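Uncharacterized protein (Bombyx mori, PDB 5AZ1) probably catalyses the NADPH-dependent reduction of aldehydes or ketones to alcohols, as a TIM-barrel member of the aldo/keto reductase family. Local coordinates at residues T71-R76 with R342-G347; F100-V105 with L133-W138. All coordinates share one frame; numbering follows the deposited sequence.

Interaction 1: residues T71-R76 with R342-G347; sequences TAHFYR and RKWKNG. With NDP (NADPH dihydro-nicotinamide-adenine-dinucleotide phosphate), chain J.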
loop_
_atom_site.group_PDB
_atom_site.type_symbol
_atom_site.label_atom_id
_atom_site.label_comp_id
_atom_site.label_asym_id
_atom_site.label_seq_id
_atom_site.Cartn_x
_atom_site.Cartn_y
_atom_site.Cartn_z
ATOM N N THR A 71 1.826 -6.812 -2.024
ATOM C CA THR A 71 2.929 -7.380 -1.282
ATOM C C THR A 71 4.226 -6.737 -1.681
ATOM O O THR A 71 4.218 -5.754 -2.386
ATOM C CB THR A 71 2.971 -8.942 -1.423
ATOM O OG1 THR A 71 3.767 -9.497 -0.373
ATOM C CG2 THR A 71 3.523 -9.387 -2.731
ATOM N N ALA A 72 5.340 -7.288 -1.233
ATOM C CA ALA A 72 6.653 -6.679 -1.480
ATOM C C ALA A 72 7.759 -7.668 -1.178
ATOM O O ALA A 72 7.557 -8.529 -0.370
ATOM C CB ALA A 72 6.835 -5.402 -0.628
ATOM N N HIS A 73 8.902 -7.537 -1.851
ATOM C CA HIS A 73 10.109 -8.229 -1.463
ATOM C C HIS A 73 10.361 -8.149 0.049
ATOM O O HIS A 73 10.488 -9.174 0.739
ATOM C CB HIS A 73 11.269 -7.678 -2.225
ATOM C CG HIS A 73 12.545 -8.340 -1.902
ATOM N ND1 HIS A 73 13.764 -7.776 -2.210
ATOM C CD2 HIS A 73 12.815 -9.513 -1.269
ATOM C CE1 HIS A 73 14.728 -8.578 -1.795
ATOM N NE2 HIS A 73 14.177 -9.609 -1.168
ATOM N N PHE A 74 10.296 -6.929 0.574
ATOM C CA PHE A 74 10.553 -6.700 1.968
ATOM C C PHE A 74 9.612 -7.449 2.878
ATOM O O PHE A 74 9.902 -7.585 4.028
ATOM C CB PHE A 74 10.457 -5.194 2.262
ATOM C CG PHE A 74 10.798 -4.828 3.678
ATOM C CD1 PHE A 74 12.116 -4.893 4.114
ATOM C CD2 PHE A 74 9.800 -4.396 4.588
ATOM C CE1 PHE A 74 12.455 -4.540 5.432
ATOM C CE2 PHE A 74 10.141 -4.044 5.909
ATOM C CZ PHE A 74 11.475 -4.123 6.328
ATOM N N TYR A 75 8.458 -7.909 2.416
ATOM C CA TYR A 75 7.523 -8.514 3.362
ATOM C C TYR A 75 7.779 -9.990 3.652
ATOM O O TYR A 75 7.059 -10.578 4.454
ATOM C CB TYR A 75 6.080 -8.287 2.938
ATOM C CG TYR A 75 5.643 -6.817 2.734
ATOM C CD1 TYR A 75 6.369 -5.738 3.237
ATOM C CD2 TYR A 75 4.448 -6.540 2.073
ATOM C CE1 TYR A 75 5.943 -4.430 3.064
ATOM C CE2 TYR A 75 4.027 -5.246 1.854
ATOM C CZ TYR A 75 4.784 -4.180 2.316
ATOM O OH TYR A 75 4.322 -2.908 2.075
ATOM N N ARG A 76 8.763 -10.581 2.986
ATOM C CA ARG A 76 9.223 -11.918 3.263
ATOM C C ARG A 76 8.320 -13.020 2.786
ATOM O O ARG A 76 8.794 -14.090 2.636
ATOM C CB ARG A 76 9.473 -12.170 4.758
ATOM C CG ARG A 76 10.800 -11.675 5.294
ATOM C CD ARG A 76 10.762 -10.234 5.677
ATOM N NE ARG A 76 11.781 -9.903 6.674
ATOM C CZ ARG A 76 12.204 -8.663 6.948
ATOM N NH1 ARG A 76 11.725 -7.589 6.295
ATOM N NH2 ARG A 76 13.133 -8.482 7.884
ATOM N N ARG A 342 17.127 -3.801 6.402
ATOM C CA ARG A 342 18.250 -3.840 5.435
ATOM C C ARG A 342 18.623 -5.251 4.860
ATOM O O ARG A 342 19.091 -5.345 3.711
ATOM C CB ARG A 342 19.520 -3.252 6.090
ATOM C CG ARG A 342 19.522 -1.758 6.393
ATOM C CD ARG A 342 20.859 -1.270 7.028
ATOM N NE ARG A 342 21.140 -1.762 8.390
ATOM C CZ ARG A 342 21.947 -2.780 8.751
ATOM N NH1 ARG A 342 22.629 -3.537 7.874
ATOM N NH2 ARG A 342 22.069 -3.063 10.047
ATOM N N LYS A 343 18.493 -6.311 5.685
ATOM C CA LYS A 343 18.933 -7.695 5.375
ATOM C C LYS A 343 17.926 -8.668 5.976
ATOM O O LYS A 343 17.542 -8.526 7.145
ATOM C CB LYS A 343 20.297 -8.001 6.003
ATOM C CG LYS A 343 21.538 -7.392 5.339
ATOM C CD LYS A 343 22.711 -7.384 6.346
ATOM C CE LYS A 343 24.071 -7.735 5.769
ATOM N NZ LYS A 343 24.764 -6.549 5.214
ATOM N N TRP A 344 17.500 -9.652 5.182
ATOM C CA TRP A 344 16.497 -10.653 5.627
ATOM C C TRP A 344 16.482 -11.897 4.663
ATOM O O TRP A 344 17.031 -11.808 3.565
ATOM C CB TRP A 344 15.103 -9.993 5.735
ATOM C CG TRP A 344 14.515 -9.566 4.367
ATOM C CD1 TRP A 344 13.680 -10.307 3.559
ATOM C CD2 TRP A 344 14.734 -8.322 3.664
ATOM N NE1 TRP A 344 13.380 -9.610 2.410
ATOM C CE2 TRP A 344 14.020 -8.399 2.442
ATOM C CE3 TRP A 344 15.448 -7.154 3.953
ATOM C CZ2 TRP A 344 14.005 -7.348 1.507
ATOM C CZ3 TRP A 344 15.455 -6.128 3.015
ATOM C CH2 TRP A 344 14.722 -6.239 1.799
ATOM N N LYS A 345 15.868 -13.026 5.064
ATOM C CA LYS A 345 15.601 -14.153 4.131
ATOM C C LYS A 345 14.081 -14.332 3.887
ATOM O O LYS A 345 13.267 -14.022 4.773
ATOM C CB LYS A 345 16.304 -15.479 4.574
ATOM C CG LYS A 345 15.564 -16.373 5.587
ATOM C CD LYS A 345 16.047 -17.835 5.573
ATOM C CE LYS A 345 14.969 -18.813 6.071
ATOM N NZ LYS A 345 13.724 -18.855 5.236
ATOM N N ASN A 346 13.737 -14.861 2.692
ATOM C CA ASN A 346 12.326 -15.032 2.185
ATOM C C ASN A 346 11.797 -16.481 2.129
ATOM O O ASN A 346 12.462 -17.349 1.568
ATOM C CB ASN A 346 12.186 -14.442 0.759
ATOM C CG ASN A 346 12.755 -13.044 0.653
ATOM O OD1 ASN A 346 12.035 -12.075 0.878
ATOM N ND2 ASN A 346 14.063 -12.923 0.355
ATOM N N GLY A 347 10.575 -16.705 2.623
ATOM C CA GLY A 347 10.062 -18.061 2.863
ATOM C C GLY A 347 10.726 -18.700 4.081
ATOM O O GLY A 347 10.355 -19.798 4.486
HETATM P PA NDP J . -3.657 -1.150 8.773
HETATM O O1A NDP J . -4.096 0.309 8.925
HETATM O O2A NDP J . -4.180 -2.018 7.680
HETATM O O5B NDP J . -4.157 -1.855 10.166
HETATM C C5B NDP J . -3.705 -3.136 10.575
HETATM C C4B NDP J . -4.374 -3.521 11.890
HETATM O O4B NDP J . -5.795 -3.308 11.844
HETATM C C3B NDP J . -4.139 -5.006 12.241
HETATM O O3B NDP J . -3.487 -5.090 13.499
HETATM C C2B NDP J . -5.534 -5.639 12.205
HETATM O O2B NDP J . -5.752 -6.700 13.141
HETATM C C1B NDP J . -6.458 -4.452 12.410
HETATM N N9A NDP J . -7.720 -4.523 11.682
HETATM C C8A NDP J . -7.879 -4.728 10.356
HETATM N N7A NDP J . -9.179 -4.682 10.013
HETATM C C5A NDP J . -9.856 -4.395 11.141
HETATM C C6A NDP J . -11.270 -4.208 11.462
HETATM N N6A NDP J . -12.169 -4.312 10.437
HETATM N N1A NDP J . -11.578 -3.947 12.780
HETATM C C2A NDP J . -10.641 -3.859 13.761
HETATM N N3A NDP J . -9.322 -4.010 13.529
HETATM C C4A NDP J . -8.897 -4.278 12.253
HETATM O O3 NDP J . -2.066 -1.196 8.947
HETATM P PN NDP J . -0.983 -1.672 7.871
HETATM O O1N NDP J . 0.062 -0.599 7.876
HETATM O O2N NDP J . -0.589 -3.120 8.130
HETATM O O5D NDP J . -1.884 -1.721 6.507
HETATM C C5D NDP J . -1.318 -1.502 5.279
HETATM C C4D NDP J . -0.802 -2.610 4.381
HETATM O O4D NDP J . -0.251 -1.729 3.368
HETATM C C3D NDP J . 0.370 -3.544 4.689
HETATM O O3D NDP J . -0.070 -4.862 4.919
HETATM C C2D NDP J . 1.166 -3.491 3.388
HETATM O O2D NDP J . 0.508 -4.319 2.400
HETATM C C1D NDP J . 1.102 -1.996 3.040
HETATM N N1N NDP J . 2.113 -1.018 3.664
HETATM C C2N NDP J . 2.931 -0.354 2.795
HETATM C C3N NDP J . 3.937 0.551 3.183
HETATM C C7N NDP J . 4.785 1.247 2.135
HETATM O O7N NDP J . 5.814 1.794 2.549
HETATM N N7N NDP J . 4.440 1.251 0.803
HETATM C C4N NDP J . 4.202 0.802 4.666
HETATM C C5N NDP J . 3.255 0.071 5.531
HETATM C C6N NDP J . 2.280 -0.774 5.007
HETATM P P2B NDP J . -5.586 -8.276 12.777
HETATM O O1X NDP J . -4.477 -8.444 11.719
HETATM O O2X NDP J . -5.044 -8.798 14.082
HETATM O O3X NDP J . -6.974 -8.588 12.287
HETATM O O HOH W 1 16.366 -10.587 0.508
#
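Trp-344 carries its indole between its own backbone N and carbonyl carbon (chi1 67°), which sets the ring against His-73, Phe-74 and Arg-76; Arg-76, its chain bent at chi2 (85°), folds back to lay its guanidinium flat on that indole, group centres 4.2 Å apart. Beside the stack, Trp-344 CB lies over the same guanidinium, 3.3 Å from Arg-76 NH2. Within its own segment, Arg-76 NH1 donates an almost straight bond of 2.9 Å to Phe-74 O, in the plane of both groups, which fixes the rotation of the guanidinium; NH2 bonds Ala-340 O. Phe-74 points the edge at its CD1 into the same indole face, a T-shaped pair with planes at 83°. The indole in turn presents its CZ2 edge over the centre of the His-73 ring, 3.5 Å from His-73 NE2. This aromatic cluster joins the C-terminal tail to the short 3-10 turn that follows barrel strand 68-70, at the cofactor end of the TIM barrel. Trp-344 NE1 is shared: it bonds Asn-346 OD1 at 3.2 Å and, weakly, His-73 O. A water links His-73 NE2 to Asn-346 ND2. Beyond the rings, Gly-347 N donates to Arg-76 O at 3.2 Å, while Trp-106 stacks on Phe-74 and meets Trp-344 edge-to-face.

Interaction 2: residues F100-V105 with L133-W138; sequences FITTKV and LVLMHW. With NDP (NADPH dihydro-nicotinamide-adenine-dinucleotide phosphate), chain J.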
loop_
_atom_site.group_PDB
_atom_site.type_symbol
_atom_site.label_atom_id
_atom_site.label_comp_id
_atom_site.label_asym_id
_atom_site.label_seq_id
_atom_site.Cartn_x
_atom_site.Cartn_y
_atom_site.Cartn_z
ATOM N N PHE A 100 -5.215 -8.865 -9.273
ATOM C CA PHE A 100 -4.333 -7.714 -9.366
ATOM C C PHE A 100 -3.294 -7.890 -8.284
ATOM O O PHE A 100 -3.610 -7.752 -7.096
ATOM C CB PHE A 100 -5.092 -6.394 -9.114
ATOM C CG PHE A 100 -4.298 -5.164 -9.503
ATOM C CD1 PHE A 100 -3.278 -4.660 -8.660
ATOM C CD2 PHE A 100 -4.521 -4.561 -10.712
ATOM C CE1 PHE A 100 -2.550 -3.542 -9.017
ATOM C CE2 PHE A 100 -3.786 -3.454 -11.127
ATOM C CZ PHE A 100 -2.786 -2.937 -10.298
ATOM N N ILE A 101 -2.045 -8.166 -8.673
ATOM C CA ILE A 101 -0.971 -8.425 -7.713
ATOM C C ILE A 101 0.126 -7.428 -7.805
ATOM O O ILE A 101 0.687 -7.213 -8.884
ATOM C CB ILE A 101 -0.370 -9.846 -7.935
ATOM C CG1 ILE A 101 -1.464 -10.893 -7.664
ATOM C CG2 ILE A 101 0.806 -10.079 -7.003
ATOM C CD1 ILE A 101 -1.117 -12.238 -8.249
ATOM N N THR A 102 0.443 -6.833 -6.663
ATOM C CA THR A 102 1.477 -5.811 -6.587
ATOM C C THR A 102 2.682 -6.298 -5.806
ATOM O O THR A 102 2.505 -6.876 -4.743
ATOM C CB THR A 102 0.932 -4.601 -5.817
ATOM O OG1 THR A 102 -0.157 -4.022 -6.526
ATOM C CG2 THR A 102 2.036 -3.551 -5.625
ATOM N N THR A 103 3.894 -6.004 -6.270
ATOM C CA THR A 103 5.044 -6.144 -5.414
ATOM C C THR A 103 5.928 -4.873 -5.540
ATOM O O THR A 103 5.534 -3.903 -6.156
ATOM C CB THR A 103 5.813 -7.446 -5.677
ATOM O OG1 THR A 103 6.835 -7.612 -4.692
ATOM C CG2 THR A 103 6.469 -7.454 -7.001
ATOM N N LYS A 104 7.079 -4.872 -4.885
ATOM C CA LYS A 104 7.829 -3.669 -4.662
ATOM C C LYS A 104 9.307 -3.952 -4.519
ATOM O O LYS A 104 9.692 -5.029 -4.041
ATOM C CB LYS A 104 7.327 -2.915 -3.408
ATOM C CG LYS A 104 5.823 -2.753 -3.303
ATOM C CD LYS A 104 5.533 -2.075 -1.961
ATOM C CE LYS A 104 4.085 -1.801 -1.727
ATOM N NZ LYS A 104 3.378 -2.600 -0.736
ATOM N N VAL A 105 10.106 -2.996 -4.983
ATOM C CA VAL A 105 11.551 -3.095 -5.051
ATOM C C VAL A 105 12.075 -2.207 -3.922
ATOM O O VAL A 105 11.728 -0.996 -3.845
ATOM C CB VAL A 105 12.033 -2.530 -6.380
ATOM C CG1 VAL A 105 13.579 -2.419 -6.453
ATOM C CG2 VAL A 105 11.492 -3.364 -7.511
ATOM N N LEU A 133 1.352 -4.737 -11.042
ATOM C CA LEU A 133 1.917 -3.463 -10.618
ATOM C C LEU A 133 3.206 -3.722 -9.844
ATOM O O LEU A 133 3.249 -4.595 -8.986
ATOM C CB LEU A 133 0.894 -2.753 -9.727
ATOM C CG LEU A 133 1.352 -1.446 -9.093
ATOM C CD1 LEU A 133 1.741 -0.414 -10.150
ATOM C CD2 LEU A 133 0.223 -0.863 -8.244
ATOM N N VAL A 134 4.257 -2.968 -10.132
ATOM C CA VAL A 134 5.454 -2.981 -9.296
ATOM C C VAL A 134 5.812 -1.527 -8.912
ATOM O O VAL A 134 5.789 -0.646 -9.746
ATOM C CB VAL A 134 6.618 -3.677 -9.983
ATOM C CG1 VAL A 134 7.060 -2.949 -11.236
ATOM C CG2 VAL A 134 7.812 -3.842 -9.038
ATOM N N LEU A 135 6.105 -1.326 -7.637
ATOM C CA LEU A 135 6.415 -0.022 -7.056
ATOM C C LEU A 135 7.878 0.142 -6.600
ATOM O O LEU A 135 8.514 -0.801 -6.096
ATOM C CB LEU A 135 5.547 0.180 -5.828
ATOM C CG LEU A 135 4.034 0.046 -6.007
ATOM C CD1 LEU A 135 3.292 0.331 -4.715
ATOM C CD2 LEU A 135 3.501 0.957 -7.090
ATOM N N MET A 136 8.356 1.356 -6.752
ATOM C CA MET A 136 9.513 1.834 -6.037
ATOM C C MET A 136 9.118 2.076 -4.597
ATOM O O MET A 136 8.387 3.028 -4.275
ATOM C CB MET A 136 10.070 3.074 -6.683
ATOM C CG MET A 136 11.485 3.391 -6.152
ATOM S SD MET A 136 12.169 4.968 -6.738
ATOM C CE MET A 136 11.801 5.120 -8.480
ATOM N N HIS A 137 9.552 1.165 -3.724
ATOM C CA HIS A 137 9.052 1.087 -2.346
ATOM C C HIS A 137 9.290 2.391 -1.585
ATOM O O HIS A 137 8.393 2.876 -0.902
ATOM C CB HIS A 137 9.664 -0.108 -1.604
ATOM C CG HIS A 137 8.803 -0.652 -0.513
ATOM N ND1 HIS A 137 8.699 -2.003 -0.253
ATOM C CD2 HIS A 137 7.973 -0.037 0.368
ATOM C CE1 HIS A 137 7.813 -2.199 0.716
ATOM N NE2 HIS A 137 7.376 -1.021 1.126
ATOM N N TRP A 138 10.483 2.961 -1.738
ATOM C CA TRP A 138 10.796 4.280 -1.176
ATOM C C TRP A 138 11.678 4.984 -2.132
ATOM O O TRP A 138 12.335 4.323 -2.935
ATOM C CB TRP A 138 11.532 4.159 0.161
ATOM C CG TRP A 138 10.691 3.647 1.257
ATOM C CD1 TRP A 138 10.412 2.372 1.513
ATOM C CD2 TRP A 138 9.989 4.414 2.237
ATOM N NE1 TRP A 138 9.602 2.264 2.638
ATOM C CE2 TRP A 138 9.313 3.519 3.078
ATOM C CE3 TRP A 138 9.914 5.784 2.524
ATOM C CZ2 TRP A 138 8.530 3.941 4.183
ATOM C CZ3 TRP A 138 9.128 6.207 3.621
ATOM C CH2 TRP A 138 8.429 5.282 4.402
HETATM P PA NDP J . -3.657 -1.150 8.773
HETATM O O1A NDP J . -4.096 0.309 8.925
HETATM O O2A NDP J . -4.180 -2.018 7.680
HETATM O O5B NDP J . -4.157 -1.855 10.166
HETATM C C5B NDP J . -3.705 -3.136 10.575
HETATM C C4B NDP J . -4.374 -3.521 11.890
HETATM O O4B NDP J . -5.795 -3.308 11.844
HETATM C C3B NDP J . -4.139 -5.006 12.241
HETATM O O3B NDP J . -3.487 -5.090 13.499
HETATM C C2B NDP J . -5.534 -5.639 12.205
HETATM O O2B NDP J . -5.752 -6.700 13.141
HETATM C C1B NDP J . -6.458 -4.452 12.410
HETATM N N9A NDP J . -7.720 -4.523 11.682
HETATM C C8A NDP J . -7.879 -4.728 10.356
HETATM N N7A NDP J . -9.179 -4.682 10.013
HETATM C C5A NDP J . -9.856 -4.395 11.141
HETATM C C6A NDP J . -11.270 -4.208 11.462
HETATM N N6A NDP J . -12.169 -4.312 10.437
HETATM N N1A NDP J . -11.578 -3.947 12.780
HETATM C C2A NDP J . -10.641 -3.859 13.761
HETATM N N3A NDP J . -9.322 -4.010 13.529
HETATM C C4A NDP J . -8.897 -4.278 12.253
HETATM O O3 NDP J . -2.066 -1.196 8.947
HETATM P PN NDP J . -0.983 -1.672 7.871
HETATM O O1N NDP J . 0.062 -0.599 7.876
HETATM O O2N NDP J . -0.589 -3.120 8.130
HETATM O O5D NDP J . -1.884 -1.721 6.507
HETATM C C5D NDP J . -1.318 -1.502 5.279
HETATM C C4D NDP J . -0.802 -2.610 4.381
HETATM O O4D NDP J . -0.251 -1.729 3.368
HETATM C C3D NDP J . 0.370 -3.544 4.689
HETATM O O3D NDP J . -0.070 -4.862 4.919
HETATM C C2D NDP J . 1.166 -3.491 3.388
HETATM O O2D NDP J . 0.508 -4.319 2.400
HETATM C C1D NDP J . 1.102 -1.996 3.040
HETATM N N1N NDP J . 2.113 -1.018 3.664
HETATM C C2N NDP J . 2.931 -0.354 2.795
HETATM C C3N NDP J . 3.937 0.551 3.183
HETATM C C7N NDP J . 4.785 1.247 2.135
HETATM O O7N NDP J . 5.814 1.794 2.549
HETATM N N7N NDP J . 4.440 1.251 0.803
HETATM C C4N NDP J . 4.202 0.802 4.666
HETATM C C5N NDP J . 3.255 0.071 5.531
HETATM C C6N NDP J . 2.280 -0.774 5.007
HETATM P P2B NDP J . -5.586 -8.276 12.777
HETATM O O1X NDP J . -4.477 -8.444 11.719
HETATM O O2X NDP J . -5.044 -8.798 14.082
HETATM O O3X NDP J . -6.974 -8.588 12.287
HETATM O O HOH W 2 10.274 -4.293 -0.962
HETATM O O HOH W 3 12.830 1.240 -2.727
#
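Leu-133 opens the second strand with a weak bond from its N to Ile-101 O and a firmer one from Thr-103 N to its O (3.1 Å). A chi1 of 175°, which turns CG away from the backbone N, runs its side chain alongside Thr-102, its CD2 lying 3.6 Å from Thr-102 OG1. Leu-133 CB touches Phe-100 CE1. Val-134 is on the other face, with Thr-103 and Val-105; its CG2 branch meets Val-105 CG2 at 4.0 Å. Leu-135 returns to the face of Thr-102 and Lys-104, tied to strand 100-105 through both its N and its O: its N donates to Thr-103 O, and its O accepts from Val-105 N at 2.9 Å. Leu-135 CD1 lies alongside the aliphatic chain of Lys-104, 3.8 Å from CE. Met-136 pairs with Val-105 in the parallel register but turns its side chain to helix 153-165. His-137 N extends the ladder to Val-105 O (3.1 Å). Its imidazole takes Lys-104 CD over the centre of one face, a CH-pi contact with CD 3.5 Å from the ring centroid, while the nicotinamide carboxamide O7N of NADPH lies at its edge, 3.5 Å from His-137 NE2. With an alanine in its place the ring that covers Lys-104 CD is gone, and the lysine's methylene chain is likely to be freer to shift beside the nicotinamide. The indole of Trp-138 also comes near O7N, through NE1, and Trp-138 N donates to a water that lies within bonding distance of Val-105 O. Helix 112-126 completes the beta-alpha-beta crossover, Leu-119 covering Thr-103 and Val-134; strand 68-70 flanks strand 100-105, and on the interior face of the barrel Leu-133 and Leu-135 reach strand 195-199.

Overall arrangement
Interactions 1 and 2, centres 13 Å apart, both include residues that reach the NADPH, interaction 1 through Tyr-75, which takes no part in the contact with the C-terminal tail. They touch directly: Thr-71 N lies 2.8 Å from Thr-102 O, a probable hydrogen bond from just past the end of strand 68-70 to strand 100-105, and Tyr-75 OH lies 3.0 Å from Lys-104 NZ, another probable one. With His-137 and Asp-70, salt-bridged to Lys-104, Tyr-75 and Lys-104 are consistent with the Asp-Tyr-Lys-His tetrad of aldo/keto reductases, whose tyrosine is probably the proton donor. Tyr-75 OH stands 3.0 Å from cofactor C2N. Interaction 1 ties the tail to the turn bearing Tyr-75; interaction 2 supplies Lys-104 and His-137.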